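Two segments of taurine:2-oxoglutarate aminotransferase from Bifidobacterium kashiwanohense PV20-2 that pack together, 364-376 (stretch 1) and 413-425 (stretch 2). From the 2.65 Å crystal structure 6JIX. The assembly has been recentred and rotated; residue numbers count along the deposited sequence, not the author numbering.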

# COMPACT_ATOMS: atom_id res chain seq x y z
N ALA A 364 -26.89 -18.57 -10.36
CA ALA A 364 -25.51 -19.02 -10.21
C ALA A 364 -24.72 -18.37 -11.33
O ALA A 364 -25.16 -18.34 -12.48
CB ALA A 364 -25.39 -20.54 -10.28
N ARG A 365 -23.58 -17.79 -10.97
CA ARG A 365 -22.66 -17.26 -11.95
C ARG A 365 -21.32 -17.93 -11.69
O ARG A 365 -20.93 -18.14 -10.54
CB ARG A 365 -22.56 -15.74 -11.84
CG ARG A 365 -23.88 -15.03 -12.16
CD ARG A 365 -23.85 -13.56 -11.76
NE ARG A 365 -23.62 -13.40 -10.34
CZ ARG A 365 -24.50 -13.70 -9.38
NH1 ARG A 365 -25.71 -14.16 -9.70
NH2 ARG A 365 -24.18 -13.52 -8.11
N CYS A 366 -20.62 -18.27 -12.76
CA CYS A 366 -19.35 -18.97 -12.62
C CYS A 366 -18.60 -18.81 -13.93
O CYS A 366 -19.13 -19.20 -14.97
CB CYS A 366 -19.54 -20.46 -12.30
SG CYS A 366 -17.98 -21.46 -12.42
N ILE A 367 -17.39 -18.25 -13.87
CA ILE A 367 -16.45 -18.30 -14.98
C ILE A 367 -15.10 -18.75 -14.42
O ILE A 367 -14.58 -18.13 -13.49
CB ILE A 367 -16.33 -16.95 -15.70
CG1 ILE A 367 -15.48 -17.10 -16.95
CG2 ILE A 367 -15.80 -15.90 -14.76
CD1 ILE A 367 -15.53 -15.88 -17.81
N GLY A 368 -14.55 -19.82 -14.98
CA GLY A 368 -13.38 -20.44 -14.38
C GLY A 368 -13.69 -20.91 -12.97
O GLY A 368 -14.67 -21.62 -12.71
N LEU A 369 -12.84 -20.53 -12.04
CA LEU A 369 -13.10 -20.77 -10.63
C LEU A 369 -13.50 -19.47 -9.93
O LEU A 369 -13.11 -19.21 -8.79
CB LEU A 369 -11.90 -21.45 -9.97
CG LEU A 369 -11.70 -22.89 -10.48
CD1 LEU A 369 -10.37 -23.48 -10.02
CD2 LEU A 369 -12.85 -23.77 -10.04
N PHE A 370 -14.28 -18.64 -10.64
CA PHE A 370 -14.78 -17.34 -10.18
C PHE A 370 -16.31 -17.41 -10.22
O PHE A 370 -16.92 -17.27 -11.29
CB PHE A 370 -14.24 -16.23 -11.08
CG PHE A 370 -14.21 -14.87 -10.45
CD1 PHE A 370 -13.93 -14.71 -9.09
CD2 PHE A 370 -14.44 -13.73 -11.21
CE1 PHE A 370 -13.89 -13.43 -8.51
CE2 PHE A 370 -14.40 -12.46 -10.64
CZ PHE A 370 -14.13 -12.31 -9.29
N SER A 371 -16.94 -17.59 -9.06
CA SER A 371 -18.34 -18.00 -9.05
C SER A 371 -19.04 -17.47 -7.80
O SER A 371 -18.39 -17.19 -6.79
CB SER A 371 -18.48 -19.52 -9.11
OG SER A 371 -18.39 -20.08 -7.80
N ALA A 372 -20.36 -17.37 -7.89
CA ALA A 372 -21.18 -16.88 -6.78
C ALA A 372 -22.63 -17.33 -6.95
O ALA A 372 -23.11 -17.53 -8.07
CB ALA A 372 -21.12 -15.36 -6.66
N LEU A 373 -23.32 -17.46 -5.82
CA LEU A 373 -24.74 -17.74 -5.78
C LEU A 373 -25.48 -16.53 -5.21
O LEU A 373 -25.07 -15.96 -4.20
CB LEU A 373 -25.02 -18.97 -4.93
CG LEU A 373 -24.36 -20.28 -5.38
CD1 LEU A 373 -24.76 -21.42 -4.44
CD2 LEU A 373 -24.69 -20.61 -6.84
N THR A 374 -26.58 -16.15 -5.88
CA THR A 374 -27.49 -15.16 -5.31
C THR A 374 -28.52 -15.87 -4.44
O THR A 374 -29.30 -16.69 -4.92
CB THR A 374 -28.18 -14.34 -6.40
OG1 THR A 374 -27.20 -13.66 -7.19
CG2 THR A 374 -29.07 -13.32 -5.74
N ILE A 375 -28.50 -15.56 -3.14
CA ILE A 375 -29.39 -16.16 -2.16
C ILE A 375 -30.64 -15.29 -2.03
O ILE A 375 -30.54 -14.06 -1.89
CB ILE A 375 -28.67 -16.31 -0.81
CG1 ILE A 375 -27.34 -17.04 -1.01
CG2 ILE A 375 -29.54 -17.06 0.18
CD1 ILE A 375 -27.46 -18.33 -1.79
N VAL A 376 -31.80 -15.92 -2.08
CA VAL A 376 -33.07 -15.20 -2.07
C VAL A 376 -33.94 -15.72 -0.93
O VAL A 376 -33.88 -16.89 -0.56
CB VAL A 376 -33.81 -15.33 -3.42
CG1 VAL A 376 -33.03 -14.64 -4.54
CG2 VAL A 376 -34.04 -16.80 -3.72
N GLU A 413 -23.10 -8.56 0.42
CA GLU A 413 -24.50 -8.32 0.05
C GLU A 413 -25.28 -9.63 0.19
O GLU A 413 -25.36 -10.16 1.32
CB GLU A 413 -24.53 -7.69 -1.34
CG GLU A 413 -24.06 -6.25 -1.41
CD GLU A 413 -24.23 -5.50 -0.09
OE1 GLU A 413 -25.34 -5.55 0.51
OE2 GLU A 413 -23.25 -4.86 0.33
N THR A 414 -25.88 -10.15 -0.87
CA THR A 414 -26.78 -11.30 -0.83
C THR A 414 -26.14 -12.53 -1.47
O THR A 414 -26.85 -13.44 -1.90
CB THR A 414 -28.12 -10.95 -1.52
OG1 THR A 414 -29.18 -11.76 -1.00
CG2 THR A 414 -28.07 -11.17 -3.03
N ASN A 415 -24.80 -12.57 -1.53
CA ASN A 415 -24.09 -13.59 -2.29
C ASN A 415 -23.20 -14.45 -1.41
O ASN A 415 -22.71 -14.03 -0.36
CB ASN A 415 -23.22 -12.98 -3.38
CG ASN A 415 -24.00 -12.01 -4.21
OD1 ASN A 415 -23.93 -10.79 -4.00
ND2 ASN A 415 -24.79 -12.54 -5.13
N ILE A 416 -23.01 -15.68 -1.88
CA ILE A 416 -21.96 -16.57 -1.43
C ILE A 416 -20.98 -16.71 -2.57
O ILE A 416 -21.37 -17.03 -3.70
CB ILE A 416 -22.51 -17.94 -0.99
CG1 ILE A 416 -23.69 -17.75 -0.03
CG2 ILE A 416 -21.42 -18.70 -0.29
CD1 ILE A 416 -24.30 -19.03 0.47
N ASN A 417 -19.71 -16.44 -2.29
CA ASN A 417 -18.67 -16.68 -3.28
C ASN A 417 -18.22 -18.13 -3.22
O ASN A 417 -18.20 -18.75 -2.15
CB ASN A 417 -17.46 -15.77 -3.05
CG ASN A 417 -17.82 -14.30 -3.14
OD1 ASN A 417 -18.62 -13.91 -3.98
ND2 ASN A 417 -17.21 -13.49 -2.27
N ILE A 418 -17.84 -18.66 -4.37
CA ILE A 418 -17.09 -19.90 -4.44
C ILE A 418 -15.93 -19.62 -5.39
O ILE A 418 -16.11 -19.55 -6.61
CB ILE A 418 -17.94 -21.08 -4.89
CG1 ILE A 418 -19.10 -21.29 -3.91
CG2 ILE A 418 -17.08 -22.34 -4.92
CD1 ILE A 418 -20.44 -20.64 -4.36
N CYS A 419 -14.74 -19.41 -4.82
CA CYS A 419 -13.54 -19.06 -5.58
C CYS A 419 -12.39 -19.87 -5.00
O CYS A 419 -11.47 -19.32 -4.37
CB CYS A 419 -13.26 -17.56 -5.49
SG CYS A 419 -14.64 -16.51 -5.94
N PRO A 420 -12.39 -21.19 -5.21
CA PRO A 420 -11.35 -22.05 -4.63
C PRO A 420 -10.02 -21.86 -5.32
O PRO A 420 -9.95 -21.34 -6.45
CB PRO A 420 -11.91 -23.47 -4.86
CG PRO A 420 -12.76 -23.32 -6.10
CD PRO A 420 -13.38 -21.95 -5.99
N PRO A 421 -8.93 -22.28 -4.69
CA PRO A 421 -7.61 -22.13 -5.33
C PRO A 421 -7.57 -22.81 -6.69
O PRO A 421 -8.15 -23.87 -6.90
CB PRO A 421 -6.65 -22.78 -4.33
CG PRO A 421 -7.39 -22.74 -3.03
CD PRO A 421 -8.83 -22.91 -3.37
N LEU A 422 -6.85 -22.16 -7.62
CA LEU A 422 -6.74 -22.62 -8.99
C LEU A 422 -6.09 -23.99 -9.09
O LEU A 422 -6.15 -24.60 -10.16
CB LEU A 422 -5.93 -21.62 -9.82
CG LEU A 422 -6.46 -20.18 -9.82
CD1 LEU A 422 -5.91 -19.35 -10.97
CD2 LEU A 422 -7.99 -20.18 -9.85
N ILE A 423 -5.47 -24.49 -8.01
CA ILE A 423 -4.86 -25.82 -8.04
C ILE A 423 -5.79 -26.90 -7.51
O ILE A 423 -5.38 -28.07 -7.46
CB ILE A 423 -3.54 -25.86 -7.23
CG1 ILE A 423 -3.79 -25.58 -5.75
CG2 ILE A 423 -2.50 -24.92 -7.82
CD1 ILE A 423 -2.54 -25.62 -4.92
N ILE A 424 -7.00 -26.55 -7.07
CA ILE A 424 -7.93 -27.56 -6.59
C ILE A 424 -8.16 -28.62 -7.67
O ILE A 424 -8.19 -28.33 -8.88
CB ILE A 424 -9.25 -26.91 -6.14
CG1 ILE A 424 -9.93 -27.79 -5.08
CG2 ILE A 424 -10.15 -26.65 -7.34
CD1 ILE A 424 -11.18 -27.18 -4.50
N THR A 425 -8.34 -29.86 -7.24
CA THR A 425 -8.51 -30.97 -8.16
C THR A 425 -9.98 -31.34 -8.22
O THR A 425 -10.76 -30.96 -7.34
CB THR A 425 -7.68 -32.18 -7.72
OG1 THR A 425 -8.18 -32.65 -6.46
CG2 THR A 425 -6.21 -31.77 -7.58

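Leu369 forms the apolar centre of the contact, its side chain directed toward the second stretch and covered by it more extensively than any other residue. Sitting in the type II' turn from Ile367 to Phe370, it reaches over the loop that follows strand 415-418: CD2 of Leu369 lies 4.0 Å from CG of Pro420, while its CD1 lies 4.1 Å from CD2 of Leu422 and 4.2 Å from CG2 of Ile424. The type I turn from Pro421 to Ile424, closed by Ile424 N to Pro421 O at 2.9 Å, brings the last two side chains to the same methyl group. Gly368, with a phi of 60° that favours glycine, precedes Leu369 in its own turn.

From here the contact continues as an antiparallel pairing of strands 370-376 and 415-418. Ser371, Leu373, Ile416 and Ile418 share one face of the sheet, where CG of Leu373 meets CD1 of Ile418 at 4.1 Å; farther along, CG1 of Ile375 packs 3.8 Å from CG1 of Ile416. Leu373, Ile416 and Ile418 give this buried face its branched aliphatic packing; Ser371 puts a hydroxyl on the same face, where its OG is satisfied by Ile418 O. Near the turn, SG of Cys419 approaches CD1 of Phe370 to 3.7 Å, an oblique sulfur-aromatic contact.

The backbone ties the strands together. Leu373 and Ile416 form a reciprocal pair, Leu373 N to Ile416 O at 2.9 Å and Ile416 N to Leu373 O at 3.1 Å; Ile418 N donates to Ser371 O at 2.9 Å, almost straight at 175°. At the non-hydrogen-bonded pair Ala372-Asn417 the CA atoms come within 4.3 Å, and the small Ala372 side chain fits this close spacing, its CB 3.9 Å from OD1 of Asn417. Ala372 CA also makes a CA-H...O contact with Ile416 O at 3.1 Å.

Two hydroxyls extend the ladder. Ser371, with chi1 in p, donates from OG to Ile418 O at 2.6 Å, a short side chain bonding directly to the opposing backbone. Beyond strand 415-418, Thr414 accepts Ile375 N at its O (3.0 Å) and donates from OG1 to Ile375 O (2.8 Å), so its side chain supplies the second bond of the pair.

The polar edge lies on the face carrying Thr374 and Asn415. Arg365, from the neighbouring strand, extends its guanidinium to Thr374 OG1, with NH1 at 3.0 Å and NH2 at 3.2 Å. The Asn415 amide lies at the guanidinium edge, near its plane, completing a buried polar cluster.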